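Local coordinates for protein peptide chain release factor subunit 1 (Aeropyrum pernix, PDB 3AGK) that probably directs the termination of translation in response to the stop codons UAA, UAG and UGA, as a release factor of the eRF1 family, at residues 21-27 with 128-134; 36-41 with 117-121; 286-290 with 354-359; 311-317 with 337-341. One frame throughout, in Å; residues are numbered along the deposited sequence.

Contact 1: 21-27 with 128-134; sequences LKELKKW and FITDFLE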
# COMPACT_ATOMS: atom_id res chain seq x y z
N LEU A 21 -2.21 -10.81 -7.44
CA LEU A 21 -1.12 -9.99 -6.90
C LEU A 21 -0.65 -10.49 -5.54
O LEU A 21 0.54 -10.53 -5.26
CB LEU A 21 -1.56 -8.54 -6.81
CG LEU A 21 -0.86 -7.55 -7.75
CD1 LEU A 21 -0.38 -8.23 -9.01
CD2 LEU A 21 -1.78 -6.38 -8.10
N LYS A 22 -1.60 -10.87 -4.69
CA LYS A 22 -1.27 -11.38 -3.36
C LYS A 22 -0.41 -12.63 -3.44
O LYS A 22 0.35 -12.93 -2.52
CB LYS A 22 -2.55 -11.65 -2.56
CG LYS A 22 -2.32 -12.38 -1.25
CD LYS A 22 -2.97 -11.67 -0.06
CE LYS A 22 -4.49 -11.55 -0.20
NZ LYS A 22 -4.90 -10.37 -1.02
N GLU A 23 -0.52 -13.36 -4.55
CA GLU A 23 0.22 -14.60 -4.69
C GLU A 23 1.46 -14.43 -5.57
O GLU A 23 2.45 -15.15 -5.41
CB GLU A 23 -0.69 -15.71 -5.21
CG GLU A 23 -0.38 -17.07 -4.63
CD GLU A 23 0.39 -17.94 -5.59
OE1 GLU A 23 0.82 -19.04 -5.18
OE2 GLU A 23 0.57 -17.53 -6.75
N LEU A 24 1.41 -13.48 -6.49
CA LEU A 24 2.61 -13.11 -7.23
C LEU A 24 3.63 -12.54 -6.24
O LEU A 24 4.81 -12.89 -6.27
CB LEU A 24 2.30 -12.09 -8.34
CG LEU A 24 2.05 -12.59 -9.78
CD1 LEU A 24 1.80 -14.10 -9.86
CD2 LEU A 24 0.89 -11.83 -10.42
N LYS A 25 3.16 -11.67 -5.34
CA LYS A 25 4.05 -11.06 -4.35
C LYS A 25 4.76 -12.10 -3.49
O LYS A 25 5.83 -11.84 -2.95
CB LYS A 25 3.32 -10.01 -3.50
CG LYS A 25 3.01 -8.71 -4.26
CD LYS A 25 2.75 -7.52 -3.34
CE LYS A 25 1.32 -7.49 -2.83
NZ LYS A 25 0.98 -6.17 -2.23
N LYS A 26 4.18 -13.30 -3.40
CA LYS A 26 4.78 -14.40 -2.65
C LYS A 26 6.07 -14.94 -3.26
O LYS A 26 6.90 -15.50 -2.56
CB LYS A 26 3.79 -15.56 -2.50
CG LYS A 26 2.77 -15.43 -1.38
CD LYS A 26 2.10 -16.77 -1.10
CE LYS A 26 1.21 -16.71 0.13
NZ LYS A 26 0.80 -18.07 0.59
N TRP A 27 6.25 -14.77 -4.57
CA TRP A 27 7.36 -15.43 -5.27
C TRP A 27 8.74 -14.84 -5.00
O TRP A 27 8.92 -13.62 -5.04
CB TRP A 27 7.09 -15.43 -6.77
CG TRP A 27 6.03 -16.38 -7.13
CD1 TRP A 27 4.74 -16.35 -6.71
CD2 TRP A 27 6.16 -17.52 -7.99
NE1 TRP A 27 4.05 -17.41 -7.25
CE2 TRP A 27 4.90 -18.14 -8.04
CE3 TRP A 27 7.22 -18.07 -8.72
CZ2 TRP A 27 4.66 -19.29 -8.80
CZ3 TRP A 27 6.99 -19.21 -9.47
CH2 TRP A 27 5.72 -19.81 -9.50
N PHE A 128 9.14 -11.26 -8.82
CA PHE A 128 8.39 -10.67 -9.92
C PHE A 128 8.25 -9.15 -9.73
O PHE A 128 8.10 -8.65 -8.61
CB PHE A 128 7.00 -11.33 -10.06
CG PHE A 128 7.02 -12.79 -10.51
CD1 PHE A 128 7.85 -13.21 -11.54
CD2 PHE A 128 6.17 -13.72 -9.91
CE1 PHE A 128 7.85 -14.54 -11.96
CE2 PHE A 128 6.17 -15.05 -10.32
CZ PHE A 128 7.01 -15.46 -11.35
N ILE A 129 8.32 -8.40 -10.83
CA ILE A 129 8.10 -6.96 -10.78
C ILE A 129 6.62 -6.68 -11.03
O ILE A 129 6.12 -6.86 -12.14
CB ILE A 129 8.94 -6.22 -11.83
CG1 ILE A 129 10.38 -6.75 -11.82
CG2 ILE A 129 8.86 -4.71 -11.59
CD1 ILE A 129 11.07 -6.62 -10.49
N THR A 130 5.92 -6.23 -9.99
CA THR A 130 4.48 -6.10 -10.07
C THR A 130 4.11 -4.63 -10.15
O THR A 130 2.93 -4.28 -10.33
CB THR A 130 3.83 -6.70 -8.83
OG1 THR A 130 3.62 -5.67 -7.86
CG2 THR A 130 4.74 -7.76 -8.23
N ASP A 131 5.13 -3.79 -9.99
CA ASP A 131 5.01 -2.35 -10.03
C ASP A 131 3.73 -1.83 -10.66
O ASP A 131 2.83 -1.36 -9.98
CB ASP A 131 6.20 -1.74 -10.78
CG ASP A 131 7.47 -1.72 -9.96
OD1 ASP A 131 7.50 -2.42 -8.93
OD2 ASP A 131 8.42 -1.01 -10.34
N PHE A 132 3.69 -1.90 -11.99
CA PHE A 132 2.66 -1.24 -12.78
C PHE A 132 1.28 -1.73 -12.40
O PHE A 132 0.30 -0.98 -12.46
CB PHE A 132 2.90 -1.47 -14.27
CG PHE A 132 4.37 -1.41 -14.69
CD1 PHE A 132 5.27 -2.38 -14.27
CD2 PHE A 132 4.82 -0.41 -15.53
CE1 PHE A 132 6.58 -2.35 -14.67
CE2 PHE A 132 6.14 -0.37 -15.93
CZ PHE A 132 7.02 -1.34 -15.50
N LEU A 133 1.19 -2.99 -11.99
CA LEU A 133 -0.10 -3.65 -11.73
C LEU A 133 -0.72 -3.19 -10.43
O LEU A 133 -1.94 -3.02 -10.33
CB LEU A 133 0.09 -5.16 -11.71
CG LEU A 133 0.62 -5.76 -13.02
CD1 LEU A 133 1.03 -7.22 -12.84
CD2 LEU A 133 -0.42 -5.60 -14.12
N GLU A 134 0.13 -3.01 -9.42
CA GLU A 134 -0.35 -2.57 -8.11
C GLU A 134 -0.96 -1.18 -8.16
O GLU A 134 -1.78 -0.83 -7.32
CB GLU A 134 0.78 -2.59 -7.08
CG GLU A 134 1.38 -3.96 -6.85
CD GLU A 134 2.11 -4.05 -5.52
OE1 GLU A 134 3.36 -4.12 -5.53
OE2 GLU A 134 1.42 -4.05 -4.48
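F128 and W27 lie side by side and point the same way, with F128 CE2 set over one face of the indole, 3.4 Å from W27 CD2. The two planes are turned 35° to each other, so the rings meet obliquely. F128 CD2 also comes within 4.3 Å of L24 CG, and F96 and F109 of the neighbouring strands bring further rings to this end. Further along 128-134, L21 lays its two methyls against L133 and E134, in the last part of the short, weakly bonded helix 131-134: CD1 approaches L133 CB at 4.1 Å, while CD2 faces the backbone, 4.0 Å from L133 O. L133 itself continues inward to F96 and F111.

The outer side is thinner. The K25 side chain starts away from 128-134 and bends back at chi3 (-82°), which carries NZ to 3.1 Å from E134 OE2. The ammonium comes in from above the carboxylate plane, 41° out of it, as a salt bridge with K25 exposed to solvent. The end of helix 14-24 and the turn after it are thus fastened to the 128-134 segment by greasy, shape-dependent packing inside and a single ion pair outside, which, bordering on water, is likely to add less than the buried aromatic and leucine surface.

Contact 2: 36-41 with 117-121; sequences SLYIPP and IRVFY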
# COMPACT_ATOMS: atom_id res chain seq x y z
N SER A 36 9.86 -11.20 -15.58
CA SER A 36 8.72 -10.30 -15.63
C SER A 36 8.67 -9.65 -17.02
O SER A 36 9.67 -9.12 -17.49
CB SER A 36 8.85 -9.22 -14.55
OG SER A 36 8.93 -9.79 -13.25
N LEU A 37 7.52 -9.70 -17.69
CA LEU A 37 7.42 -9.20 -19.06
C LEU A 37 6.08 -8.51 -19.38
O LEU A 37 5.03 -9.14 -19.33
CB LEU A 37 7.66 -10.35 -20.04
CG LEU A 37 7.39 -10.08 -21.51
CD1 LEU A 37 8.47 -9.16 -22.06
CD2 LEU A 37 7.39 -11.39 -22.26
N TYR A 38 6.14 -7.22 -19.70
CA TYR A 38 4.94 -6.43 -20.00
C TYR A 38 4.96 -5.97 -21.45
O TYR A 38 5.93 -5.35 -21.90
CB TYR A 38 4.91 -5.18 -19.13
CG TYR A 38 4.70 -5.37 -17.64
CD1 TYR A 38 5.69 -5.91 -16.83
CD2 TYR A 38 3.53 -4.94 -17.04
CE1 TYR A 38 5.50 -6.06 -15.46
CE2 TYR A 38 3.32 -5.07 -15.67
CZ TYR A 38 4.30 -5.64 -14.88
OH TYR A 38 4.08 -5.76 -13.53
N ILE A 39 3.89 -6.22 -22.19
CA ILE A 39 3.85 -5.89 -23.60
C ILE A 39 2.68 -4.97 -23.96
O ILE A 39 1.53 -5.38 -23.88
CB ILE A 39 3.74 -7.15 -24.46
CG1 ILE A 39 4.84 -8.16 -24.06
CG2 ILE A 39 3.76 -6.79 -25.95
CD1 ILE A 39 4.64 -9.55 -24.67
N PRO A 40 2.98 -3.73 -24.36
CA PRO A 40 1.91 -2.79 -24.71
C PRO A 40 1.16 -3.21 -25.97
O PRO A 40 1.67 -4.01 -26.76
CB PRO A 40 2.67 -1.48 -24.98
CG PRO A 40 3.97 -1.64 -24.26
CD PRO A 40 4.30 -3.10 -24.38
N PRO A 41 -0.04 -2.68 -26.17
CA PRO A 41 -0.80 -3.02 -27.38
C PRO A 41 -0.07 -2.56 -28.64
O PRO A 41 -0.09 -3.23 -29.66
CB PRO A 41 -2.12 -2.27 -27.20
CG PRO A 41 -2.19 -1.94 -25.74
CD PRO A 41 -0.78 -1.77 -25.28
N ILE A 117 -1.47 -1.35 -20.52
CA ILE A 117 -0.10 -0.99 -20.22
C ILE A 117 0.45 -0.21 -21.41
O ILE A 117 -0.05 -0.37 -22.53
CB ILE A 117 0.74 -2.24 -19.92
CG1 ILE A 117 0.18 -3.44 -20.66
CG2 ILE A 117 0.71 -2.56 -18.45
CD1 ILE A 117 0.79 -4.75 -20.22
N ARG A 118 1.45 0.64 -21.18
CA ARG A 118 1.99 1.46 -22.26
C ARG A 118 3.49 1.32 -22.40
O ARG A 118 4.03 1.53 -23.49
CB ARG A 118 1.59 2.93 -22.09
CG ARG A 118 0.56 3.41 -23.12
CD ARG A 118 -0.57 2.40 -23.25
NE ARG A 118 -1.50 2.68 -24.34
CZ ARG A 118 -2.63 3.37 -24.21
NH1 ARG A 118 -2.97 3.87 -23.03
NH2 ARG A 118 -3.42 3.56 -25.26
N VAL A 119 4.15 0.93 -21.32
CA VAL A 119 5.61 0.83 -21.32
C VAL A 119 6.10 -0.62 -21.28
O VAL A 119 5.90 -1.35 -20.30
CB VAL A 119 6.27 1.64 -20.18
CG1 VAL A 119 5.43 1.59 -18.92
CG2 VAL A 119 7.71 1.16 -19.91
N PHE A 120 6.72 -1.04 -22.38
CA PHE A 120 7.30 -2.38 -22.43
C PHE A 120 8.28 -2.54 -21.30
O PHE A 120 8.99 -1.60 -20.95
CB PHE A 120 8.00 -2.62 -23.77
CG PHE A 120 8.71 -3.94 -23.84
CD1 PHE A 120 8.01 -5.10 -24.11
CD2 PHE A 120 10.08 -4.01 -23.65
CE1 PHE A 120 8.66 -6.32 -24.19
CE2 PHE A 120 10.74 -5.23 -23.73
CZ PHE A 120 10.03 -6.38 -24.00
N TYR A 121 8.33 -3.72 -20.71
CA TYR A 121 9.26 -3.94 -19.62
C TYR A 121 9.63 -5.41 -19.62
O TYR A 121 8.77 -6.27 -19.81
CB TYR A 121 8.60 -3.55 -18.29
CG TYR A 121 9.52 -3.54 -17.09
CD1 TYR A 121 10.24 -2.40 -16.74
CD2 TYR A 121 9.65 -4.67 -16.29
CE1 TYR A 121 11.07 -2.39 -15.63
CE2 TYR A 121 10.48 -4.66 -15.17
CZ TYR A 121 11.19 -3.52 -14.85
OH TYR A 121 12.01 -3.50 -13.75
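Y38 and Y121 form an antiparallel hydrogen-bonded pair, and both of their backbone amides are spent on each other. Y38 N gives a nearly straight bond to Y121 O (2.8 Å, 170° at the hydrogen), in the carbonyl plane. The return bond from Y121 N meets Y38 O on a lone pair at 3.1 Å. Each carbonyl takes a CA-H contact as well: L37 CA lies 3.3 Å from Y121 O, and F120 CA equally far from Y38 O.

The far edge of the same strand is satisfied by 93-98, where L37 pairs with L95 and I39 with L93; strand 34-39 is therefore an inner strand of the four-stranded antiparallel sheet of eRF1 domain 1, flanked by 93-98 and 121-125. P40 has no amide hydrogen to offer, and past the tyrosine pair the two segments meet by packing, with P40 CG 3.3 Å from R118 O. The polar ends of S36 and Y38 are used elsewhere: S36 OG bonds I129 N, and Y38 OH bonds I129 O.

F120, with CG anti to the backbone N (chi1 175°), lays its ring beside L37, CE1 reaching L37 CD1 at 3.6 Å. With an alanine at F120, L37 and the side chains of V48 and L51 on helix 45-58 would probably face a gap where the ring had been. I117 CG2 touches the edge of the Y38 ring at CD2, 4.0 Å away.

Contact 3: 286-290 with 354-359; sequences MEEFK and WFLKTF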
# COMPACT_ATOMS: atom_id res chain seq x y z
N MET A 286 -11.60 0.36 17.70
CA MET A 286 -10.68 -0.22 18.69
C MET A 286 -10.81 0.43 20.07
O MET A 286 -10.84 -0.26 21.09
CB MET A 286 -9.24 -0.10 18.22
CG MET A 286 -8.67 -1.38 17.71
SD MET A 286 -8.51 -2.69 18.95
CE MET A 286 -8.50 -4.05 17.81
N GLU A 287 -10.88 1.75 20.09
CA GLU A 287 -11.06 2.48 21.34
C GLU A 287 -12.41 2.21 22.00
O GLU A 287 -12.49 2.01 23.21
CB GLU A 287 -10.85 3.98 21.13
CG GLU A 287 -9.42 4.33 20.77
CD GLU A 287 -9.25 5.81 20.46
OE1 GLU A 287 -8.11 6.21 20.12
OE2 GLU A 287 -10.25 6.55 20.56
N GLU A 288 -13.49 2.22 21.22
CA GLU A 288 -14.80 1.89 21.76
C GLU A 288 -14.78 0.49 22.39
O GLU A 288 -15.26 0.29 23.50
CB GLU A 288 -15.87 1.98 20.68
CG GLU A 288 -17.26 1.58 21.16
CD GLU A 288 -18.32 1.71 20.07
OE1 GLU A 288 -17.97 2.01 18.92
OE2 GLU A 288 -19.52 1.50 20.38
N PHE A 289 -14.20 -0.47 21.67
CA PHE A 289 -14.07 -1.83 22.15
C PHE A 289 -13.34 -1.83 23.50
O PHE A 289 -13.77 -2.50 24.44
CB PHE A 289 -13.35 -2.70 21.10
CG PHE A 289 -12.95 -4.07 21.58
CD1 PHE A 289 -13.90 -5.04 21.85
CD2 PHE A 289 -11.61 -4.40 21.74
CE1 PHE A 289 -13.53 -6.31 22.29
CE2 PHE A 289 -11.23 -5.66 22.17
CZ PHE A 289 -12.19 -6.62 22.44
N LYS A 290 -12.25 -1.08 23.61
CA LYS A 290 -11.44 -1.11 24.83
C LYS A 290 -12.14 -0.43 26.01
O LYS A 290 -12.03 -0.89 27.14
CB LYS A 290 -10.06 -0.51 24.59
CG LYS A 290 -8.97 -1.20 25.39
CD LYS A 290 -9.29 -1.16 26.90
CE LYS A 290 -8.74 -2.38 27.63
NZ LYS A 290 -9.29 -2.47 29.01
N TRP A 354 -1.78 -6.59 20.33
CA TRP A 354 -2.46 -6.86 21.58
C TRP A 354 -3.81 -7.54 21.32
O TRP A 354 -4.14 -8.55 21.95
CB TRP A 354 -2.67 -5.54 22.33
CG TRP A 354 -3.69 -5.66 23.39
CD1 TRP A 354 -3.53 -6.18 24.64
CD2 TRP A 354 -5.07 -5.29 23.29
NE1 TRP A 354 -4.71 -6.14 25.33
CE2 TRP A 354 -5.68 -5.60 24.52
CE3 TRP A 354 -5.85 -4.71 22.28
CZ2 TRP A 354 -7.03 -5.35 24.78
CZ3 TRP A 354 -7.17 -4.46 22.53
CH2 TRP A 354 -7.76 -4.78 23.77
N PHE A 355 -4.58 -6.96 20.39
CA PHE A 355 -5.87 -7.49 19.96
C PHE A 355 -5.77 -8.94 19.49
O PHE A 355 -6.60 -9.78 19.86
CB PHE A 355 -6.44 -6.62 18.83
CG PHE A 355 -7.78 -7.08 18.31
CD1 PHE A 355 -8.89 -7.17 19.15
CD2 PHE A 355 -7.95 -7.41 16.97
CE1 PHE A 355 -10.12 -7.59 18.66
CE2 PHE A 355 -9.18 -7.84 16.48
CZ PHE A 355 -10.27 -7.93 17.33
N LEU A 356 -4.77 -9.22 18.67
CA LEU A 356 -4.52 -10.56 18.18
C LEU A 356 -4.09 -11.51 19.31
O LEU A 356 -4.46 -12.68 19.33
CB LEU A 356 -3.42 -10.53 17.10
CG LEU A 356 -3.08 -11.89 16.50
CD1 LEU A 356 -4.32 -12.46 15.80
CD2 LEU A 356 -1.89 -11.82 15.54
N LYS A 357 -3.29 -11.00 20.24
CA LYS A 357 -2.77 -11.86 21.31
C LYS A 357 -3.86 -12.17 22.32
O LYS A 357 -4.00 -13.30 22.76
CB LYS A 357 -1.54 -11.24 22.02
CG LYS A 357 -1.03 -12.10 23.19
CD LYS A 357 -0.02 -11.40 24.10
CE LYS A 357 0.66 -12.44 24.98
NZ LYS A 357 1.53 -11.89 26.05
N THR A 358 -4.63 -11.16 22.70
CA THR A 358 -5.52 -11.37 23.82
C THR A 358 -6.92 -11.85 23.42
O THR A 358 -7.61 -12.44 24.24
CB THR A 358 -5.50 -10.21 24.87
OG1 THR A 358 -6.68 -9.42 24.80
CG2 THR A 358 -4.27 -9.35 24.71
N PHE A 359 -7.30 -11.64 22.16
CA PHE A 359 -8.63 -12.03 21.67
C PHE A 359 -8.58 -12.84 20.38
O PHE A 359 -9.61 -13.01 19.70
CB PHE A 359 -9.49 -10.79 21.46
CG PHE A 359 -9.79 -10.05 22.72
CD1 PHE A 359 -9.14 -8.87 23.02
CD2 PHE A 359 -10.72 -10.55 23.62
CE1 PHE A 359 -9.42 -8.17 24.18
CE2 PHE A 359 -11.02 -9.86 24.79
CZ PHE A 359 -10.36 -8.67 25.07
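Helices 286-290 and 354-359 run in roughly the same direction, their axes inclined at 38° and no closer than 13.2 Å, a separation bridged by large side chains. F289 makes the aromatic part of the bridge. Its chi1 of 170° swings the ring away from the backbone N and across to two phenylalanines. It drives its own edge into the face of F359, CZ standing 3.6 Å from F359 CE1 with the planes at 75°, and it receives the edge of F355 on its face in an offset edge-to-face pair whose centroids are 5.9 Å apart.

In domain 3 of this eRF1-family protein, the two helices sit together on one face of the mixed sheet: F289 and F355 both rest on L320 of strand 316-322 and on A363 of strand 362-366, while F359 meets Y302 edge-to-face.

M286 bends at chi2 to place its methyl over the face of F355, a CH-pi contact of doubtful spacing because CE is modelled too close to the ring, with SD oblique to the same ring in a Met-aromatic contact. SD also lies at the edge of the W354 indole, 4.2 Å from CZ3. On the more exposed side, W354 CH2 touches both F289 CE2 (3.9 Å) and K290 CG (4.1 Å).

Contact 4: 311-317 with 337-341; sequences LEMGAVK and SSGAQ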
# COMPACT_ATOMS: atom_id res chain seq x y z
N LEU A 311 -23.76 -13.02 16.46
CA LEU A 311 -24.03 -12.66 15.07
C LEU A 311 -25.37 -13.24 14.64
O LEU A 311 -26.10 -12.64 13.86
CB LEU A 311 -22.93 -13.22 14.17
CG LEU A 311 -22.03 -12.31 13.32
CD1 LEU A 311 -22.01 -10.82 13.74
CD2 LEU A 311 -20.61 -12.88 13.30
N GLU A 312 -25.67 -14.43 15.16
CA GLU A 312 -26.83 -15.21 14.78
C GLU A 312 -28.14 -14.51 15.16
O GLU A 312 -29.19 -14.72 14.54
CB GLU A 312 -26.77 -16.58 15.48
CG GLU A 312 -26.99 -17.79 14.59
CD GLU A 312 -25.73 -18.23 13.86
OE1 GLU A 312 -25.01 -19.10 14.39
OE2 GLU A 312 -25.47 -17.72 12.75
N MET A 313 -28.09 -13.69 16.20
CA MET A 313 -29.28 -12.98 16.65
C MET A 313 -29.18 -11.49 16.35
O MET A 313 -29.88 -10.67 16.95
CB MET A 313 -29.56 -13.25 18.13
CG MET A 313 -28.52 -12.71 19.10
SD MET A 313 -28.67 -13.56 20.67
CE MET A 313 -27.94 -12.37 21.78
N GLY A 314 -28.33 -11.15 15.39
CA GLY A 314 -28.15 -9.76 15.00
C GLY A 314 -27.80 -8.83 16.15
O GLY A 314 -28.12 -7.65 16.10
N ALA A 315 -27.13 -9.37 17.17
CA ALA A 315 -26.71 -8.60 18.35
C ALA A 315 -25.42 -7.77 18.17
O ALA A 315 -25.11 -6.91 19.00
CB ALA A 315 -26.56 -9.54 19.52
N VAL A 316 -24.69 -8.01 17.09
CA VAL A 316 -23.39 -7.33 16.90
C VAL A 316 -23.49 -6.09 16.02
O VAL A 316 -23.86 -6.18 14.85
CB VAL A 316 -22.34 -8.29 16.29
CG1 VAL A 316 -20.94 -7.61 16.26
CG2 VAL A 316 -22.30 -9.60 17.05
N LYS A 317 -23.13 -4.92 16.54
CA LYS A 317 -23.10 -3.74 15.67
C LYS A 317 -21.82 -3.64 14.84
O LYS A 317 -21.86 -3.30 13.66
CB LYS A 317 -23.39 -2.43 16.40
CG LYS A 317 -22.29 -1.90 17.27
CD LYS A 317 -22.59 -0.46 17.65
CE LYS A 317 -21.41 0.18 18.36
NZ LYS A 317 -21.44 1.67 18.29
N SER A 337 -25.22 -9.68 6.33
CA SER A 337 -26.27 -10.35 7.07
C SER A 337 -25.72 -10.54 8.47
O SER A 337 -24.50 -10.55 8.66
CB SER A 337 -26.62 -11.70 6.45
OG SER A 337 -27.48 -12.42 7.32
N SER A 338 -26.60 -10.70 9.45
CA SER A 338 -26.27 -10.48 10.85
C SER A 338 -26.27 -8.98 11.05
O SER A 338 -26.24 -8.50 12.18
CB SER A 338 -24.89 -11.03 11.22
OG SER A 338 -24.73 -12.40 10.90
N GLY A 339 -26.27 -8.25 9.93
CA GLY A 339 -26.28 -6.80 9.92
C GLY A 339 -25.18 -6.13 10.74
O GLY A 339 -25.43 -5.12 11.39
N ALA A 340 -23.96 -6.69 10.71
CA ALA A 340 -22.84 -6.10 11.45
C ALA A 340 -21.85 -5.36 10.54
O ALA A 340 -21.54 -5.81 9.44
CB ALA A 340 -22.11 -7.17 12.31
N GLN A 341 -21.38 -4.21 11.00
CA GLN A 341 -20.32 -3.55 10.27
C GLN A 341 -18.98 -4.22 10.55
O GLN A 341 -18.66 -4.57 11.69
CB GLN A 341 -20.25 -2.07 10.61
CG GLN A 341 -19.24 -1.31 9.74
CD GLN A 341 -19.38 -1.63 8.25
OE1 GLN A 341 -19.07 -2.73 7.79
NE2 GLN A 341 -19.86 -0.64 7.48
O HOH W 1 -25.20 -8.56 14.52
O HOH W 2 -24.07 -2.01 12.11
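L311 meets S338 and A340 from an unusual conformation: chi1 (-119°) and chi2 both lie far from staggered values, and together they put CD1 against S338 CB (3.8 Å) and A340 CB (3.9 Å). S338 answers with OG anti to its carbonyl carbon (chi1 -54°), which sets the hydroxyl beside L311 CG, while its hydrogen-bond partner is K334 O. The A340 methyl fills the corner between L311 and V316, 4.1 Å from V316 CB. A serine in place of L311 would probably strip S338 CB and one side of A340 CB of the leucine methyl that covers them and open a gap beside the end of the helix.

The backbones are joined by one direct bond, Q341 N to K317 O (2.9 Å, 159° at the hydrogen), its donor tilted from the carbonyl plane. A water does much of the rest: it accepts from V316 N at 2.7 Å and donates to V316 O and, at 2.6 Å, to S338 O, so three backbone atoms are satisfied at once. R367 ties the same two loops through its guanidinium, with NH1 on G314 O and NH2 on G339 O.

G314, at positive phi, is the C-prime residue of a Schellman motif that ends helix 304-312, and the chain then enters strand 316-322. With Q341 starting strand 341-345, this is the end of a beta-alpha-beta unit (strand 316-322, helix 328-335, strand 341-345) at which both parallel strands begin.

How the contacts relate
From the N terminus, contact 1 opens at 21-27 and contact 2 at 36-41; contact 2 closes first, at 117-121, joining strand 34-39 to the entry of 121-125. Contact 1 then closes round it at 128-134, tying the end of helix 14-24 to the segment after strand 121-125. The two touch through I129 and F132. The chain next passes through the domain 2 region before contact 3 opens at 286-290. Contact 4, which joins the entries of parallel strands 316-322 and 341-345, lies wholly within the loop that contact 3 closes at 354-359, helix 277-294 against helix 352-359; the E288-K317 salt bridge connects them. No loops cross. The centres of contacts 2 and 3 stand about 45 Å apart.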